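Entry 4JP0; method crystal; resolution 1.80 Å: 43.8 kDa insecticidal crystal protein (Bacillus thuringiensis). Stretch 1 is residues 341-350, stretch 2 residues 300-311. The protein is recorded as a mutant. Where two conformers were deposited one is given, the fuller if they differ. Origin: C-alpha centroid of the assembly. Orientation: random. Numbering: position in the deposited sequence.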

# COMPACT_ATOMS: atom_id res chain seq x y z
N TYR A 341 18.07 10.12 -10.75
CA TYR A 341 18.31 10.90 -11.96
C TYR A 341 19.56 10.39 -12.67
O TYR A 341 20.63 10.25 -12.05
CB TYR A 341 18.44 12.39 -11.59
CG TYR A 341 18.57 13.32 -12.78
CD1 TYR A 341 17.53 13.47 -13.70
CD2 TYR A 341 19.71 14.07 -12.96
CE1 TYR A 341 17.64 14.33 -14.78
CE2 TYR A 341 19.84 14.94 -14.05
CZ TYR A 341 18.81 15.06 -14.95
OH TYR A 341 18.96 15.92 -16.02
N ASN A 342 19.43 10.13 -13.97
CA ASN A 342 20.60 9.74 -14.73
C ASN A 342 20.59 10.49 -16.01
O ASN A 342 19.53 10.67 -16.59
CB ASN A 342 20.54 8.25 -15.06
CG ASN A 342 21.03 7.40 -13.94
OD1 ASN A 342 22.24 7.10 -13.86
ND2 ASN A 342 20.11 7.01 -13.03
N VAL A 343 21.75 10.94 -16.47
CA VAL A 343 21.78 11.59 -17.77
C VAL A 343 22.47 10.72 -18.83
O VAL A 343 23.31 9.85 -18.51
CB VAL A 343 22.50 12.96 -17.71
CG1 VAL A 343 21.67 13.94 -16.90
CG2 VAL A 343 23.89 12.80 -17.10
N THR A 344 22.15 10.95 -20.09
CA THR A 344 22.84 10.23 -21.13
C THR A 344 23.05 11.19 -22.27
O THR A 344 22.33 12.17 -22.42
CB THR A 344 22.11 8.90 -21.52
OG1 THR A 344 22.91 8.14 -22.44
CG2 THR A 344 20.80 9.17 -22.29
N SER A 345 24.07 10.94 -23.07
CA SER A 345 24.43 11.92 -24.07
C SER A 345 24.61 11.38 -25.47
O SER A 345 24.64 10.16 -25.70
CB SER A 345 25.74 12.56 -23.64
OG SER A 345 26.76 11.57 -23.63
N TYR A 346 24.72 12.32 -26.41
CA TYR A 346 24.98 11.99 -27.79
C TYR A 346 25.83 13.10 -28.40
O TYR A 346 25.40 14.24 -28.42
CB TYR A 346 23.70 11.90 -28.57
CG TYR A 346 23.98 11.41 -29.94
CD1 TYR A 346 24.60 10.20 -30.13
CD2 TYR A 346 23.66 12.18 -31.05
CE1 TYR A 346 24.88 9.73 -31.41
CE2 TYR A 346 23.93 11.72 -32.34
CZ TYR A 346 24.54 10.50 -32.51
OH TYR A 346 24.83 10.02 -33.77
N PRO A 347 27.03 12.80 -28.85
CA PRO A 347 27.62 11.45 -28.80
C PRO A 347 27.75 10.96 -27.37
O PRO A 347 27.88 11.78 -26.46
CB PRO A 347 29.01 11.65 -29.42
CG PRO A 347 28.92 12.89 -30.20
CD PRO A 347 27.94 13.78 -29.44
N ASN A 348 27.74 9.65 -27.18
CA ASN A 348 27.73 9.08 -25.80
C ASN A 348 29.12 9.00 -25.17
O ASN A 348 29.84 8.00 -25.31
CB ASN A 348 27.01 7.72 -25.77
CG ASN A 348 26.74 7.23 -24.34
OD1 ASN A 348 27.37 7.68 -23.38
ND2 ASN A 348 25.78 6.30 -24.20
N HIS A 349 29.50 10.08 -24.48
CA HIS A 349 30.81 10.17 -23.86
C HIS A 349 30.96 9.16 -22.74
O HIS A 349 32.05 8.66 -22.51
CB HIS A 349 31.07 11.57 -23.28
CG HIS A 349 31.11 12.67 -24.30
ND1 HIS A 349 31.30 13.99 -23.94
CD2 HIS A 349 31.00 12.65 -25.65
CE1 HIS A 349 31.32 14.74 -25.03
NE2 HIS A 349 31.12 13.96 -26.08
N GLN A 350 29.87 8.90 -22.02
CA GLN A 350 29.93 7.92 -20.94
C GLN A 350 30.17 6.51 -21.48
O GLN A 350 30.96 5.75 -20.92
CB GLN A 350 28.67 7.97 -20.05
CG GLN A 350 28.85 7.22 -18.71
CD GLN A 350 28.05 7.83 -17.56
OE1 GLN A 350 27.90 9.06 -17.50
NE2 GLN A 350 27.56 6.99 -16.66
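Stretch 2 (300-311) DNPTDQSMNSIG

Antiparallel strands pair by a simple alternation, and the contact between residues 300-311 and 341-350 of this insecticidal crystal protein illustrates both the rule and what may happen where the pairing ends. Stretch 2 begins as the last two residues of a strand, Asp300 and Asn301, and touches stretch 1 first through side chains. Asn301 OD1 accepts hydrogen bonds from Thr303 N (3.2 Å) and Thr303 OG1 (2.7 Å), which brace the turn, and lies 3.5 Å from His349 CE1, at the edge of the imidazole. Thr303, its CA-to-CB bond toward stretch 1, brings CG2 to 3.3 Å from the same His349 CE1. Water extends this histidine's reach: one molecule links His349 ND1 to Asp300 O, another His349 NE2 to Thr303 OG1.

The loop then runs through Asp304 and Gln305 to Ser306, whose O lies 3.5 Å from Pro347 CD, beside the cis peptide bond that precedes this proline. Met307 opens the second strand in an extended conformation; its SD stands 4.1 Å from the centroid of the His349 ring, in an oblique sulfur-aromatic contact.

From here the backbones pair, their strand axes crossing at 157° and approaching to 4.6 Å. Asn308 forms a hydrogen-bonded pair with Tyr346: Asn308 N donates to Tyr346 O (2.7 Å), and Tyr346 N to Asn308 O (2.8 Å). Ser309 faces Ser345 in a non-hydrogen-bonded pair, CA to CA 4.3 Å. Ile310 restores the bonding, its N donating to Thr344 O (3.0 Å) and its O accepting from Thr344 N (2.8 Å), while the CG2 atoms of Ile310 and Thr344 meet at 4.0 Å. Finally, Gly311 CA comes within 4.0 Å of Val343 CA and 3.8 Å of Tyr341 CE1; a CB here would clash with Tyr341 OH, at 2.4 Å.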

# COMPACT_ATOMS: atom_id res chain seq x y z
N ASP A 300 28.75 19.34 -18.58
CA ASP A 300 30.04 19.82 -19.07
C ASP A 300 30.33 19.10 -20.38
O ASP A 300 30.11 17.90 -20.47
CB ASP A 300 31.11 19.47 -18.04
CG ASP A 300 32.32 20.37 -18.10
OD1 ASP A 300 32.73 20.79 -19.21
OD2 ASP A 300 32.93 20.71 -17.06
N ASN A 301 30.75 19.84 -21.41
CA ASN A 301 31.21 19.28 -22.68
C ASN A 301 32.61 19.81 -23.04
O ASN A 301 32.75 20.81 -23.75
CB ASN A 301 30.28 19.60 -23.84
CG ASN A 301 30.88 19.18 -25.17
OD1 ASN A 301 31.62 18.21 -25.23
ND2 ASN A 301 30.58 19.92 -26.22
N PRO A 302 33.62 19.09 -22.57
CA PRO A 302 35.01 19.51 -22.74
C PRO A 302 35.60 19.08 -24.05
O PRO A 302 36.81 18.95 -24.13
CB PRO A 302 35.74 18.76 -21.62
CG PRO A 302 34.81 17.72 -21.12
CD PRO A 302 33.51 17.80 -21.88
N THR A 303 34.78 18.83 -25.06
CA THR A 303 35.33 18.33 -26.31
C THR A 303 35.16 19.37 -27.41
O THR A 303 34.44 20.34 -27.24
CB THR A 303 34.60 17.07 -26.74
OG1 THR A 303 33.31 17.45 -27.24
CG2 THR A 303 34.27 16.19 -25.52
N ASP A 304 35.76 19.15 -28.56
CA ASP A 304 35.67 20.07 -29.68
C ASP A 304 34.49 19.79 -30.61
O ASP A 304 34.38 20.37 -31.65
CB ASP A 304 37.04 20.12 -30.41
CG ASP A 304 37.07 21.00 -31.67
OD1 ASP A 304 36.44 20.68 -32.63
OD2 ASP A 304 37.81 21.97 -31.75
N GLN A 305 33.58 18.92 -30.21
CA GLN A 305 32.37 18.64 -30.99
C GLN A 305 31.13 19.03 -30.18
O GLN A 305 31.17 19.14 -28.96
CB GLN A 305 32.24 17.15 -31.34
CG GLN A 305 33.25 16.59 -32.33
CD GLN A 305 34.62 16.28 -31.71
OE1 GLN A 305 34.71 15.58 -30.68
NE2 GLN A 305 35.68 16.80 -32.32
N SER A 306 30.01 19.18 -30.86
CA SER A 306 28.78 19.52 -30.15
C SER A 306 28.23 18.28 -29.47
O SER A 306 28.64 17.18 -29.80
CB SER A 306 27.74 20.08 -31.12
OG SER A 306 26.97 19.03 -31.70
N MET A 307 27.29 18.46 -28.54
CA MET A 307 26.75 17.32 -27.83
C MET A 307 25.34 17.61 -27.37
O MET A 307 24.98 18.77 -27.16
CB MET A 307 27.65 17.03 -26.66
CG MET A 307 27.10 16.15 -25.58
SD MET A 307 28.22 16.30 -24.17
CE MET A 307 27.70 17.68 -23.49
N ASN A 308 24.54 16.55 -27.23
CA ASN A 308 23.17 16.64 -26.73
C ASN A 308 23.07 15.76 -25.49
O ASN A 308 23.71 14.71 -25.42
CB ASN A 308 22.16 16.20 -27.81
CG ASN A 308 22.35 16.96 -29.17
OD1 ASN A 308 22.37 16.35 -30.25
ND2 ASN A 308 22.52 18.28 -29.10
N SER A 309 22.26 16.18 -24.51
CA SER A 309 22.09 15.40 -23.29
C SER A 309 20.63 15.37 -22.94
O SER A 309 19.87 16.25 -23.34
CB SER A 309 22.86 16.07 -22.15
OG SER A 309 22.79 15.31 -20.94
N ILE A 310 20.22 14.34 -22.22
CA ILE A 310 18.88 14.26 -21.70
C ILE A 310 18.97 13.43 -20.44
O ILE A 310 19.85 12.59 -20.29
CB ILE A 310 17.92 13.63 -22.73
CG1 ILE A 310 16.46 13.78 -22.26
CG2 ILE A 310 18.26 12.18 -22.94
CD1 ILE A 310 15.42 13.54 -23.32
N GLY A 311 18.03 13.64 -19.53
CA GLY A 311 18.02 12.91 -18.29
C GLY A 311 16.75 12.11 -18.07
O GLY A 311 15.69 12.45 -18.61
O HOH W 1 30.88 14.88 -21.54
O HOH W 2 31.05 15.36 -28.34
O HOH W 3 24.88 15.77 -30.70